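Local coordinates for protein myosin-17 (Arabidopsis thaliana, PDB 7KFL) that probably recruits cargo through its globular tail, the cargo-binding domain of a plant class XI myosin motor, at residues Ser20-Tyr25 / Leu74-Ser79. Numbering follows the deposited sequence.
Sequences SQNLGY and LAYWLS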
ATOM      1  N   SER A  20      -6.930  -4.714  25.473  1.00 59.17           N
ATOM      2  CA  SER A  20      -7.338  -6.017  24.878  1.00 58.92           C
ATOM      3  C   SER A  20      -8.775  -5.923  24.347  1.00 59.63           C
ATOM      4  O   SER A  20      -9.101  -6.664  23.402  1.00 60.72           O
ATOM      5  CB  SER A  20      -7.198  -7.150  25.861  1.00 58.69           C
ATOM      6  OG  SER A  20      -5.831  -7.485  26.052  1.00 58.29           O
ATOM      7  N   GLN A  21      -9.599  -5.058  24.945  1.00 60.01           N
ATOM      8  CA  GLN A  21     -10.997  -4.788  24.514  1.00 60.86           C
ATOM      9  C   GLN A  21     -11.001  -3.737  23.398  1.00 59.41           C
ATOM     10  O   GLN A  21     -10.007  -2.991  23.277  1.00 60.05           O
ATOM     11  CB  GLN A  21     -11.834  -4.267  25.682  1.00 62.98           C
ATOM     12  CG  GLN A  21     -11.966  -5.243  26.840  1.00 64.71           C
ATOM     13  CD  GLN A  21     -12.524  -4.573  28.072  1.00 66.34           C
ATOM     14  OE1 GLN A  21     -13.017  -3.447  28.021  1.00 67.06           O
ATOM     15  NE2 GLN A  21     -12.451  -5.267  29.197  1.00 67.42           N
ATOM     16  N   ASN A  22     -12.093  -3.671  22.631  1.00 57.63           N
ATOM     17  CA  ASN A  22     -12.335  -2.602  21.627  1.00 56.83           C
ATOM     18  C   ASN A  22     -12.736  -1.322  22.372  1.00 56.22           C
ATOM     19  O   ASN A  22     -13.881  -1.256  22.860  1.00 56.44           O
ATOM     20  CB  ASN A  22     -13.390  -3.012  20.598  1.00 57.07           C
ATOM     21  CG  ASN A  22     -13.660  -1.942  19.559  1.00 57.39           C
ATOM     22  OD1 ASN A  22     -12.988  -0.911  19.521  1.00 57.35           O
ATOM     23  ND2 ASN A  22     -14.644  -2.177  18.708  1.00 57.90           N
ATOM     24  N   LEU A  23     -11.824  -0.351  22.457  1.00 55.54           N
ATOM     25  CA  LEU A  23     -12.085   0.981  23.067  1.00 56.16           C
ATOM     26  C   LEU A  23     -12.575   1.956  21.990  1.00 55.68           C
ATOM     27  O   LEU A  23     -12.861   3.114  22.343  1.00 55.40           O
ATOM     28  CB  LEU A  23     -10.808   1.491  23.746  1.00 56.17           C
ATOM     29  CG  LEU A  23     -10.242   0.596  24.849  1.00 56.60           C
ATOM     30  CD1 LEU A  23      -9.141   1.315  25.615  1.00 56.36           C
ATOM     31  CD2 LEU A  23     -11.332   0.135  25.808  1.00 57.49           C
ATOM     32  N   GLY A  24     -12.674   1.503  20.734  1.00 55.32           N
ATOM     33  CA  GLY A  24     -13.216   2.289  19.611  1.00 55.53           C
ATOM     34  C   GLY A  24     -12.526   3.637  19.482  1.00 55.84           C
ATOM     35  O   GLY A  24     -11.296   3.688  19.666  1.00 55.93           O
ATOM     36  N   TYR A  25     -13.290   4.690  19.184  1.00 57.22           N
ATOM     37  CA  TYR A  25     -12.780   6.041  18.832  1.00 58.72           C
ATOM     38  C   TYR A  25     -13.631   7.104  19.529  1.00 61.47           C
ATOM     39  O   TYR A  25     -14.806   6.832  19.834  1.00 62.21           O
ATOM     40  CB  TYR A  25     -12.757   6.209  17.309  1.00 58.39           C
ATOM     41  CG  TYR A  25     -11.908   5.174  16.617  1.00 58.02           C
ATOM     42  CD1 TYR A  25     -12.428   3.939  16.262  1.00 57.80           C
ATOM     43  CD2 TYR A  25     -10.565   5.406  16.375  1.00 57.61           C
ATOM     44  CE1 TYR A  25     -11.639   2.969  15.664  1.00 57.57           C
ATOM     45  CE2 TYR A  25      -9.763   4.449  15.775  1.00 57.02           C
ATOM     46  CZ  TYR A  25     -10.301   3.227  15.419  1.00 57.05           C
ATOM     47  OH  TYR A  25      -9.511   2.287  14.827  1.00 57.23           O
ATOM     48  N   LEU A  74      -6.186  -5.392  12.562  1.00 51.54           N
ATOM     49  CA  LEU A  74      -5.007  -4.755  11.910  1.00 50.26           C
ATOM     50  C   LEU A  74      -5.288  -3.272  11.650  1.00 49.38           C
ATOM     51  O   LEU A  74      -4.425  -2.443  11.987  1.00 49.86           O
ATOM     52  CB  LEU A  74      -4.669  -5.474  10.600  1.00 50.21           C
ATOM     53  CG  LEU A  74      -3.782  -6.711  10.733  1.00 49.88           C
ATOM     54  CD1 LEU A  74      -3.804  -7.526   9.451  1.00 49.70           C
ATOM     55  CD2 LEU A  74      -2.356  -6.324  11.095  1.00 49.41           C
ATOM     56  N   ALA A  75      -6.437  -2.956  11.049  1.00 49.50           N
ATOM     57  CA  ALA A  75      -6.886  -1.573  10.756  1.00 49.49           C
ATOM     58  C   ALA A  75      -6.973  -0.781  12.067  1.00 49.22           C
ATOM     59  O   ALA A  75      -6.547   0.397  12.084  1.00 48.57           O
ATOM     60  CB  ALA A  75      -8.212  -1.602  10.033  1.00 49.60           C
ATOM     61  N   TYR A  76      -7.487  -1.424  13.121  1.00 49.25           N
ATOM     62  CA  TYR A  76      -7.629  -0.865  14.491  1.00 49.23           C
ATOM     63  C   TYR A  76      -6.250  -0.480  15.036  1.00 48.78           C
ATOM     64  O   TYR A  76      -6.070   0.675  15.468  1.00 48.10           O
ATOM     65  CB  TYR A  76      -8.317  -1.871  15.419  1.00 49.64           C
ATOM     66  CG  TYR A  76      -8.543  -1.365  16.821  1.00 50.32           C
ATOM     67  CD1 TYR A  76      -9.529  -0.427  17.091  1.00 51.12           C
ATOM     68  CD2 TYR A  76      -7.770  -1.813  17.880  1.00 49.86           C
ATOM     69  CE1 TYR A  76      -9.741   0.052  18.375  1.00 51.10           C
ATOM     70  CE2 TYR A  76      -7.969  -1.345  19.170  1.00 50.31           C
ATOM     71  CZ  TYR A  76      -8.958  -0.409  19.419  1.00 50.86           C
ATOM     72  OH  TYR A  76      -9.159   0.057  20.686  1.00 51.05           O
ATOM     73  N   TRP A  77      -5.304  -1.424  15.001  1.00 48.81           N
ATOM     74  CA  TRP A  77      -3.952  -1.271  15.607  1.00 48.42           C
ATOM     75  C   TRP A  77      -3.034  -0.436  14.707  1.00 47.79           C
ATOM     76  O   TRP A  77      -2.038   0.090  15.234  1.00 47.09           O
ATOM     77  CB  TRP A  77      -3.346  -2.637  15.953  1.00 48.19           C
ATOM     78  CG  TRP A  77      -3.839  -3.155  17.266  1.00 48.41           C
ATOM     79  CD1 TRP A  77      -4.507  -4.320  17.504  1.00 48.69           C
ATOM     80  CD2 TRP A  77      -3.740  -2.484  18.534  1.00 48.44           C
ATOM     81  NE1 TRP A  77      -4.809  -4.433  18.834  1.00 49.03           N
ATOM     82  CE2 TRP A  77      -4.353  -3.320  19.491  1.00 48.69           C
ATOM     83  CE3 TRP A  77      -3.187  -1.268  18.953  1.00 48.60           C
ATOM     84  CZ2 TRP A  77      -4.424  -2.973  20.838  1.00 49.16           C
ATOM     85  CZ3 TRP A  77      -3.254  -0.928  20.286  1.00 48.52           C
ATOM     86  CH2 TRP A  77      -3.865  -1.771  21.214  1.00 48.93           C
ATOM     87  N   LEU A  78      -3.351  -0.297  13.418  1.00 48.03           N
ATOM     88  CA  LEU A  78      -2.654   0.669  12.528  1.00 49.40           C
ATOM     89  C   LEU A  78      -2.961   2.092  13.009  1.00 50.61           C
ATOM     90  O   LEU A  78      -2.006   2.857  13.243  1.00 50.16           O
ATOM     91  CB  LEU A  78      -3.100   0.479  11.076  1.00 49.39           C
ATOM     92  CG  LEU A  78      -2.437   1.430  10.080  1.00 49.49           C
ATOM     93  CD1 LEU A  78      -1.057   0.926   9.694  1.00 49.61           C
ATOM     94  CD2 LEU A  78      -3.302   1.623   8.846  1.00 49.87           C
ATOM     95  N   SER A  79      -4.250   2.418  13.155  1.00 52.87           N
ATOM     96  CA  SER A  79      -4.747   3.756  13.574  1.00 54.25           C
ATOM     97  C   SER A  79      -4.208   4.110  14.966  1.00 54.39           C
ATOM     98  O   SER A  79      -3.803   5.273  15.160  1.00 55.53           O
ATOM     99  CB  SER A  79      -6.248   3.811  13.540  1.00 55.58           C
ATOM    100  OG  SER A  79      -6.703   5.153  13.652  1.00 57.00           O
TER
HETATM  101  O   HOH W   1      -7.911  -1.450  22.631  1.00 56.11           O
HETATM  102  O   HOH W   2      -9.066   2.637  20.404  1.00 45.62           O
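An Asx turn at Asn22-Gly24, in the loop after helix 4-20, meets Tyr76 of helix 71-89 in the cargo-binding domain. Asn22 OD1 accepts from Gly24 N at 2.7 Å, with the donor above the carbonyl plane. The same OD1 lies 3.6 Å from Tyr76 CE1, and the amide and ring planes stand 78° apart. Tyr76 carries CG anti to its backbone N (chi1 -178°), and its ring reaches out from the helix to the loop. There Leu23 N donates to Tyr76 OH at 3.2 Å, with an angle of 150° at the hydrogen. Two waters complete the grip on this hydroxyl. One accepts from Tyr76 OH at 2.8 Å and donates to Gln21 O. The other donates to both Tyr76 OH and Gly24 O. Tyr25 slides past Tyr76 in the opposite direction, and its OH comes to 3.5 Å from Tyr76 CD1. The two rings form an oblique pair. Tyr25 CE2 also touches Ser79 OG at 3.8 Å. The OH of Tyr25 and OG of Ser79 both bond to Asn232, through its side-chain and backbone oxygens respectively. The Tyr76 hydroxyl thus gives one hydrogen and accepts two, tying the loop to the helix partly through water.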